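TetR transcriptional regulator (Chloroflexus aurantiacus, PDB 3QBM) probably regulates transcription as a dimeric DNA-binding protein of the TetR family, with an all-helical fold seen here with bound magnesium ions. Local coordinates at residues G43-R46 / S50-Q53; N108-S113 / E122-V127; I162-G167 / T186-Y191. All coordinates share one frame; numbering follows the deposited sequence. Where two conformers were deposited one is given.

The three contacts follow one another along an all-helical chain and illustrate how a TetR-type regulator joins two kinds of module. Contact 1 belongs to the predicted DNA-binding head, its centre about 24 Å from the centre of the chain, while contacts 2 and 3 share the C-terminal domain. The centres of contacts 1 and 2 lie about 21 Å apart, their nearest atoms about 7 Å. Contact 3 is about 39 Å, centre to centre, from contact 1, on the opposite side of the chain's centre. Contacts 2 and 3, with centres about 20 Å apart, both touch the second subunit. Contact 2 includes the Ile111 ligand of a magnesium ion; contacts 1 and 3 lie away from the metal site.

Contact 1. Residues G43-R46 / S50-Q53; sequences GIYR and SKEQ
The ring of Tyr45 meets the Ser50-Lys51 peptide group obliquely, and this backbone plane, not a side chain, is its main partner across the contact. Atom CE1 of Tyr45 does most of the touching: it lies 3.5 Å from Ser50 C and is equally near Lys51 N. One ring face has its own neighbour in sequence, Ile44, whose CG2 stands 4.2 Å above the plane of the Tyr45 ring, shifted toward the rim. With CG anti to the carbonyl carbon, beside the backbone N (chi1 -68°), the tyrosine carries its ring toward helix 51-74. The phenolic OH of Tyr45 comes to 3.6 Å from Lys51 CB, and the two side chains run alongside each other in the same direction. Lys51 continues extended to NZ, which is hydrogen-bonded to the carbonyl oxygens of Tyr25 and Thr28. The peptide that the ring meets opens helix 51-74. Ser50 is its N-cap, with OG accepting a nearly straight bond (166°) from Gln53 N at 3.1 Å; its CB points away, leaving the main chain to meet the ring. A leucine in place of Tyr45 would probably leave the Ser50-Lys51 peptide without its aromatic neighbour and Lys51 CB without the hydroxyl beside it. The position of helix 41-45 is consistent with its being the recognition helix of the predicted helix-turn-helix; Tyr45 bridges from it to helix 51-74 and, like Ile44, touches Ile30 of helix 30-37.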
loop_
_atom_site.group_PDB
_atom_site.type_symbol
_atom_site.label_atom_id
_atom_site.label_comp_id
_atom_site.label_asym_id
_atom_site.label_seq_id
_atom_site.Cartn_x
_atom_site.Cartn_y
_atom_site.Cartn_z
ATOM N N GLY A 43 -33.791 6.998 3.845
ATOM C CA GLY A 43 -33.655 5.955 4.870
ATOM C C GLY A 43 -32.238 5.919 5.421
ATOM O O GLY A 43 -32.028 5.665 6.624
ATOM N N ILE A 44 -31.260 6.164 4.547
ATOM C CA ILE A 44 -29.862 6.237 4.953
ATOM C C ILE A 44 -29.579 7.510 5.754
ATOM O O ILE A 44 -28.978 7.459 6.825
ATOM C CB ILE A 44 -28.924 6.184 3.728
ATOM C CG1 ILE A 44 -29.143 4.873 2.948
ATOM C CG2 ILE A 44 -27.444 6.355 4.152
ATOM C CD1 ILE A 44 -28.228 4.700 1.804
ATOM N N TYR A 45 -30.031 8.654 5.257
ATOM C CA TYR A 45 -29.701 9.922 5.893
ATOM C C TYR A 45 -30.600 10.304 7.083
ATOM O O TYR A 45 -30.412 11.339 7.724
ATOM C CB TYR A 45 -29.609 11.018 4.822
ATOM C CG TYR A 45 -28.432 10.816 3.893
ATOM C CD1 TYR A 45 -27.150 10.527 4.396
ATOM C CD2 TYR A 45 -28.572 10.912 2.513
ATOM C CE1 TYR A 45 -26.067 10.368 3.554
ATOM C CE2 TYR A 45 -27.479 10.750 1.673
ATOM C CZ TYR A 45 -26.243 10.474 2.193
ATOM O OH TYR A 45 -25.163 10.296 1.347
ATOM N N ARG A 46 -31.587 9.473 7.365
ATOM C CA ARG A 46 -32.272 9.527 8.644
ATOM C C ARG A 46 -31.222 9.158 9.733
ATOM O O ARG A 46 -31.205 9.730 10.833
ATOM C CB ARG A 46 -33.439 8.530 8.616
ATOM C CG ARG A 46 -34.050 8.106 9.959
ATOM C CD ARG A 46 -34.769 9.227 10.682
ATOM N NE ARG A 46 -35.760 8.812 11.695
ATOM C CZ ARG A 46 -35.742 7.700 12.447
ATOM N NH1 ARG A 46 -34.762 6.794 12.396
ATOM N NH2 ARG A 46 -36.737 7.497 13.305
ATOM N N SER A 50 -24.627 12.845 6.670
ATOM C CA SER A 50 -23.990 13.058 5.380
ATOM C C SER A 50 -23.235 11.807 4.949
ATOM O O SER A 50 -23.006 10.898 5.734
ATOM C CB SER A 50 -22.998 14.220 5.477
ATOM O OG SER A 50 -21.884 13.845 6.276
ATOM N N LYS A 51 -22.824 11.799 3.691
ATOM C CA LYS A 51 -21.953 10.739 3.176
ATOM C C LYS A 51 -20.625 10.697 3.950
ATOM O O LYS A 51 -20.067 9.606 4.217
ATOM C CB LYS A 51 -21.680 10.975 1.681
ATOM C CG LYS A 51 -21.024 9.786 1.021
ATOM C CD LYS A 51 -20.598 10.063 -0.359
ATOM C CE LYS A 51 -19.662 8.951 -0.853
ATOM N NZ LYS A 51 -19.113 9.335 -2.147
ATOM N N GLU A 52 -20.141 11.876 4.349
ATOM C CA GLU A 52 -18.884 11.988 5.099
ATOM C C GLU A 52 -18.976 11.282 6.455
ATOM O O GLU A 52 -18.100 10.492 6.798
ATOM C CB GLU A 52 -18.462 13.455 5.281
ATOM C CG GLU A 52 -17.980 14.187 3.979
ATOM C CD GLU A 52 -19.061 14.391 2.898
ATOM O OE1 GLU A 52 -20.258 14.569 3.213
ATOM O OE2 GLU A 52 -18.698 14.377 1.696
ATOM N N GLN A 53 -20.046 11.534 7.198
ATOM C CA GLN A 53 -20.230 10.916 8.504
ATOM C C GLN A 53 -20.383 9.420 8.314
ATOM O O GLN A 53 -19.788 8.627 9.079
ATOM C CB GLN A 53 -21.444 11.513 9.243
ATOM C CG GLN A 53 -21.575 11.103 10.707
ATOM C CD GLN A 53 -22.912 11.532 11.305
ATOM O OE1 GLN A 53 -23.959 11.041 10.899
ATOM N NE2 GLN A 53 -22.881 12.445 12.274
#

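Contact 2. Residues N108-S113 / E122-V127; sequences NTAIES and ERVRAV. With MG (magnesium ion), chain C.
Apolar packing between the segments centres on Val124, whose two methyls go to different residues of helix 105-113. CG2 of Val124 presses on CG2 of Thr109 at 3.5 Å, tighter than usual for two carbons, as the side chains meet at a slant; CG1 of Val124 lies 3.9 Å from Ala110 CB. With CG1 anti to the backbone N (chi1 173°), the valine fork spreads over both neighbours. Ser113 OG, at 4.1 Å, borders Val124 CG2. In the C-terminal domain, which in TetR relatives usually binds the effector, this joins the short helix 105-113 to the long helix 118-144, the local axes running roughly antiparallel at 143°. Phe59 of helix 51-74 touches both Val124 and Thr109.

Hydrogen bonds deal with the buried hydroxyls. Ser113 OG donates to Thr109 O at 2.8 Å from above the carbonyl plane (42° out of it); the same oxygen also accepts from Ser113 N, while Thr109 OG1 is bonded to Pro105 O and Tyr25 OH.

Metal coordination occupies another side of helix 105-113. Ile111 O binds magnesium at 2.0 Å, alongside four waters and OD1 of Asp114, six ligands in all, and water 1 donates a hydrogen bond to Glu112 O.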
loop_
_atom_site.group_PDB
_atom_site.type_symbol
_atom_site.label_atom_id
_atom_site.label_comp_id
_atom_site.label_asym_id
_atom_site.label_seq_id
_atom_site.Cartn_x
_atom_site.Cartn_y
_atom_site.Cartn_z
ATOM N N ASN A 108 -6.117 0.180 2.111
ATOM C CA ASN A 108 -6.920 0.830 1.094
ATOM C C ASN A 108 -7.301 2.285 1.482
ATOM O O ASN A 108 -7.258 3.197 0.638
ATOM C CB ASN A 108 -8.176 0.015 0.810
ATOM C CG ASN A 108 -7.894 -1.318 0.134
ATOM O OD1 ASN A 108 -6.776 -1.597 -0.330
ATOM N ND2 ASN A 108 -8.919 -2.171 0.101
ATOM N N THR A 109 -7.687 2.515 2.745
ATOM C CA THR A 109 -8.069 3.841 3.208
ATOM C C THR A 109 -6.840 4.732 3.332
ATOM O O THR A 109 -6.949 5.927 3.081
ATOM C CB THR A 109 -8.850 3.795 4.535
ATOM O OG1 THR A 109 -10.010 2.945 4.400
ATOM C CG2 THR A 109 -9.250 5.208 5.006
ATOM N N ALA A 110 -5.664 4.155 3.631
ATOM C CA ALA A 110 -4.444 4.936 3.699
ATOM C C ALA A 110 -4.165 5.606 2.372
ATOM O O ALA A 110 -3.866 6.784 2.359
ATOM C CB ALA A 110 -3.223 4.057 4.072
ATOM N N ILE A 111 -4.173 4.832 1.282
ATOM C CA ILE A 111 -3.840 5.385 -0.023
ATOM C C ILE A 111 -4.806 6.508 -0.436
ATOM O O ILE A 111 -4.389 7.527 -0.986
ATOM C CB ILE A 111 -3.746 4.288 -1.113
ATOM C CG1 ILE A 111 -2.343 3.672 -1.141
ATOM C CG2 ILE A 111 -4.028 4.845 -2.513
ATOM C CD1 ILE A 111 -1.804 3.284 0.157
ATOM N N GLU A 112 -6.100 6.345 -0.150
ATOM C CA GLU A 112 -7.055 7.396 -0.509
ATOM C C GLU A 112 -6.964 8.626 0.379
ATOM O O GLU A 112 -6.957 9.770 -0.115
ATOM C CB GLU A 112 -8.493 6.886 -0.467
ATOM C CG GLU A 112 -9.481 7.973 -0.997
ATOM C CD GLU A 112 -10.818 7.437 -1.488
ATOM O OE1 GLU A 112 -11.140 6.277 -1.193
ATOM O OE2 GLU A 112 -11.530 8.182 -2.208
ATOM N N SER A 113 -6.898 8.398 1.690
ATOM C CA SER A 113 -6.987 9.495 2.659
ATOM C C SER A 113 -5.700 10.266 2.916
ATOM O O SER A 113 -5.748 11.405 3.371
ATOM C CB SER A 113 -7.504 8.975 4.006
ATOM O OG SER A 113 -6.540 8.148 4.685
ATOM N N GLU A 122 -6.320 10.277 10.247
ATOM C CA GLU A 122 -6.112 10.164 11.677
ATOM C C GLU A 122 -6.612 8.824 12.189
ATOM O O GLU A 122 -6.020 8.228 13.083
ATOM C CB GLU A 122 -6.824 11.302 12.420
ATOM C CG GLU A 122 -6.459 11.307 13.893
ATOM C CD GLU A 122 -7.005 12.519 14.639
ATOM O OE1 GLU A 122 -8.094 13.018 14.276
ATOM O OE2 GLU A 122 -6.344 12.959 15.603
ATOM N N ARG A 123 -7.729 8.366 11.631
ATOM C CA ARG A 123 -8.283 7.058 11.983
ATOM C C ARG A 123 -7.379 5.892 11.529
ATOM O O ARG A 123 -7.196 4.918 12.272
ATOM C CB ARG A 123 -9.680 6.918 11.404
ATOM C CG ARG A 123 -10.758 7.509 12.296
ATOM C CD ARG A 123 -12.037 7.637 11.521
ATOM N NE ARG A 123 -13.223 7.502 12.361
ATOM C CZ ARG A 123 -13.797 8.468 13.071
ATOM N NH1 ARG A 123 -13.322 9.700 13.100
ATOM N NH2 ARG A 123 -14.895 8.182 13.756
ATOM N N VAL A 124 -6.832 6.008 10.317
ATOM C CA VAL A 124 -5.897 5.023 9.810
ATOM C C VAL A 124 -4.686 5.029 10.724
ATOM O O VAL A 124 -4.263 3.952 11.168
ATOM C CB VAL A 124 -5.528 5.252 8.311
ATOM C CG1 VAL A 124 -4.396 4.289 7.807
ATOM C CG2 VAL A 124 -6.759 5.053 7.428
ATOM N N ARG A 125 -4.160 6.214 11.048
ATOM C CA ARG A 125 -2.990 6.317 11.927
ATOM C C ARG A 125 -3.241 5.672 13.281
ATOM O O ARG A 125 -2.373 4.985 13.813
ATOM C CB ARG A 125 -2.507 7.764 12.052
ATOM C CG ARG A 125 -1.372 7.991 13.027
ATOM C CD ARG A 125 -0.888 9.433 12.889
ATOM N NE ARG A 125 0.383 9.662 13.560
ATOM C CZ ARG A 125 1.119 10.763 13.434
ATOM N NH1 ARG A 125 0.731 11.768 12.652
ATOM N NH2 ARG A 125 2.260 10.856 14.091
ATOM N N ALA A 126 -4.434 5.879 13.828
ATOM C CA ALA A 126 -4.813 5.265 15.104
ATOM C C ALA A 126 -4.750 3.716 15.024
ATOM O O ALA A 126 -4.256 3.062 15.955
ATOM C CB ALA A 126 -6.196 5.753 15.530
ATOM N N VAL A 127 -5.194 3.131 13.916
ATOM C CA VAL A 127 -5.092 1.673 13.758
ATOM C C VAL A 127 -3.645 1.210 13.690
ATOM O O VAL A 127 -3.274 0.248 14.394
ATOM C CB VAL A 127 -5.909 1.083 12.598
ATOM C CG1 VAL A 127 -5.569 -0.447 12.415
ATOM C CG2 VAL A 127 -7.421 1.317 12.853
HETATM MG MG MG C . -3.077 8.949 -1.582
HETATM O O HOH W 1 -4.701 10.525 -1.390
HETATM O O HOH W 2 -1.497 7.601 -1.486
HETATM O O HOH W 3 -3.419 8.466 -3.478
HETATM O O HOH W 4 -1.768 10.562 -2.083
#

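Contact 3. Residues I162-G167 / T186-Y191; sequences IATMEG and THLATY
Leu188 points its CD1 at Thr164 in the helical pairing of 154-175 with 179-196, the pair that in TetR proteins typically forms a four-helix dimerisation bundle with its counterparts in the second subunit. The two side chains meet tip to tip. In Leu188, CG is anti to the carbonyl carbon, beside the backbone N (chi1 -71°), and an extended chi2 (174°) sends CD1 out to the threonine. CD1 of Leu188 lies 3.6 Å from Thr164 CB and 3.7 Å from Thr164 CG2, so a single methyl covers the branch point. Thr164 has CG2 anti to the backbone N and OG1 anti to the carbonyl carbon (chi1 -56°), which turns the hydroxyl back along its own helix, where it is hydrogen-bonded to Leu160 O; a weak hydrogen bond also links it to OG1 of Thr164 of the second subunit. The threonine thereby offers mainly carbon to the leucine, while its hydroxyl has its polar partners elsewhere.

Met165, present as selenomethionine, reaches the same methyl by another route. Its chain is bent at chi2 and chi3, and it slides past Leu188 in the opposite direction. Leu88 of helix 80-92 touches both side chains. His187 makes contact with the second subunit: its NE2 is hydrogen-bonded to NE2 of His187 there, and the ring packs edge-to-face with Tyr191 of that subunit. On the intrachain side, the selenium of Met165 stops 4.0 Å from Leu188 CD1.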
loop_
_atom_site.group_PDB
_atom_site.type_symbol
_atom_site.label_atom_id
_atom_site.label_comp_id
_atom_site.label_asym_id
_atom_site.label_seq_id
_atom_site.Cartn_x
_atom_site.Cartn_y
_atom_site.Cartn_z
ATOM N N ILE A 162 4.759 -4.154 9.720
ATOM C CA ILE A 162 3.578 -3.552 9.095
ATOM C C ILE A 162 3.795 -3.179 7.629
ATOM O O ILE A 162 2.943 -3.467 6.778
ATOM C CB ILE A 162 3.073 -2.322 9.893
ATOM C CG1 ILE A 162 2.642 -2.777 11.277
ATOM C CG2 ILE A 162 1.921 -1.598 9.140
ATOM C CD1 ILE A 162 2.496 -1.580 12.309
ATOM N N ALA A 163 4.940 -2.573 7.353
ATOM C CA ALA A 163 5.318 -2.173 5.987
ATOM C C ALA A 163 5.381 -3.414 5.117
ATOM O O ALA A 163 4.783 -3.452 4.019
ATOM C CB ALA A 163 6.696 -1.459 5.954
ATOM N N THR A 164 6.104 -4.429 5.578
ATOM C CA THR A 164 6.285 -5.640 4.768
ATOM C C THR A 164 4.997 -6.342 4.437
ATOM O O THR A 164 4.756 -6.714 3.253
ATOM C CB THR A 164 7.232 -6.613 5.469
ATOM O OG1 THR A 164 8.469 -5.921 5.736
ATOM C CG2 THR A 164 7.522 -7.850 4.579
HETATM N N MSE A 165 4.192 -6.561 5.465
HETATM C CA MSE A 165 2.964 -7.333 5.319
HETATM C C MSE A 165 1.932 -6.555 4.499
HETATM O O MSE A 165 1.306 -7.128 3.607
HETATM C CB MSE A 165 2.410 -7.806 6.672
HETATM C CG MSE A 165 3.295 -8.799 7.421
HETATM SE SE MSE A 165 4.180 -10.229 6.392
HETATM C CE MSE A 165 2.617 -11.259 5.845
ATOM N N GLU A 166 1.791 -5.250 4.728
ATOM C CA GLU A 166 0.841 -4.462 3.968
ATOM C C GLU A 166 1.269 -4.342 2.510
ATOM O O GLU A 166 0.411 -4.428 1.627
ATOM C CB GLU A 166 0.630 -3.062 4.569
ATOM C CG GLU A 166 -0.168 -3.048 5.840
ATOM C CD GLU A 166 -1.652 -3.286 5.642
ATOM O OE1 GLU A 166 -2.061 -4.011 4.707
ATOM O OE2 GLU A 166 -2.405 -2.727 6.438
ATOM N N GLY A 167 2.572 -4.134 2.247
ATOM C CA GLY A 167 3.098 -4.152 0.864
ATOM C C GLY A 167 2.843 -5.492 0.140
ATOM O O GLY A 167 2.470 -5.555 -1.040
ATOM N N THR A 186 7.392 -15.726 5.362
ATOM C CA THR A 186 8.559 -16.597 5.588
ATOM C C THR A 186 9.800 -15.768 5.914
ATOM O O THR A 186 10.538 -16.061 6.833
ATOM C CB THR A 186 8.766 -17.522 4.367
ATOM O OG1 THR A 186 7.643 -18.401 4.290
ATOM C CG2 THR A 186 10.097 -18.317 4.400
ATOM N N HIS A 187 10.006 -14.709 5.150
ATOM C CA HIS A 187 11.147 -13.852 5.414
ATOM C C HIS A 187 11.137 -13.309 6.840
ATOM O O HIS A 187 12.120 -13.433 7.556
ATOM C CB HIS A 187 11.141 -12.655 4.491
ATOM C CG HIS A 187 12.219 -11.689 4.815
ATOM N ND1 HIS A 187 13.547 -11.982 4.592
ATOM C CD2 HIS A 187 12.180 -10.436 5.327
ATOM C CE1 HIS A 187 14.279 -10.952 4.993
ATOM N NE2 HIS A 187 13.472 -9.991 5.408
ATOM N N LEU A 188 10.030 -12.719 7.253
ATOM C CA LEU A 188 9.945 -12.144 8.594
ATOM C C LEU A 188 9.932 -13.184 9.716
ATOM O O LEU A 188 10.541 -12.975 10.755
ATOM C CB LEU A 188 8.769 -11.168 8.715
ATOM C CG LEU A 188 8.966 -9.835 7.953
ATOM C CD1 LEU A 188 7.662 -9.043 8.057
ATOM C CD2 LEU A 188 10.205 -9.018 8.402
ATOM N N ALA A 189 9.235 -14.288 9.534
ATOM C CA ALA A 189 9.230 -15.329 10.540
ATOM C C ALA A 189 10.640 -15.850 10.761
ATOM O O ALA A 189 11.055 -16.092 11.903
ATOM C CB ALA A 189 8.282 -16.469 10.137
ATOM N N THR A 190 11.382 -16.006 9.664
ATOM C CA THR A 190 12.732 -16.533 9.707
ATOM C C THR A 190 13.642 -15.491 10.364
ATOM O O THR A 190 14.418 -15.813 11.280
ATOM C CB THR A 190 13.218 -16.936 8.304
ATOM O OG1 THR A 190 12.355 -17.953 7.783
ATOM C CG2 THR A 190 14.632 -17.474 8.375
ATOM N N TYR A 191 13.505 -14.231 9.956
ATOM C CA TYR A 191 14.305 -13.145 10.536
ATOM C C TYR A 191 14.069 -13.031 12.049
ATOM O O TYR A 191 15.015 -12.973 12.838
ATOM C CB TYR A 191 13.982 -11.825 9.840
ATOM C CG TYR A 191 14.413 -10.609 10.602
ATOM C CD1 TYR A 191 15.781 -10.294 10.744
ATOM C CD2 TYR A 191 13.471 -9.712 11.155
ATOM C CE1 TYR A 191 16.178 -9.142 11.443
ATOM C CE2 TYR A 191 13.871 -8.578 11.841
ATOM C CZ TYR A 191 15.228 -8.303 11.986
ATOM O OH TYR A 191 15.635 -7.166 12.663
#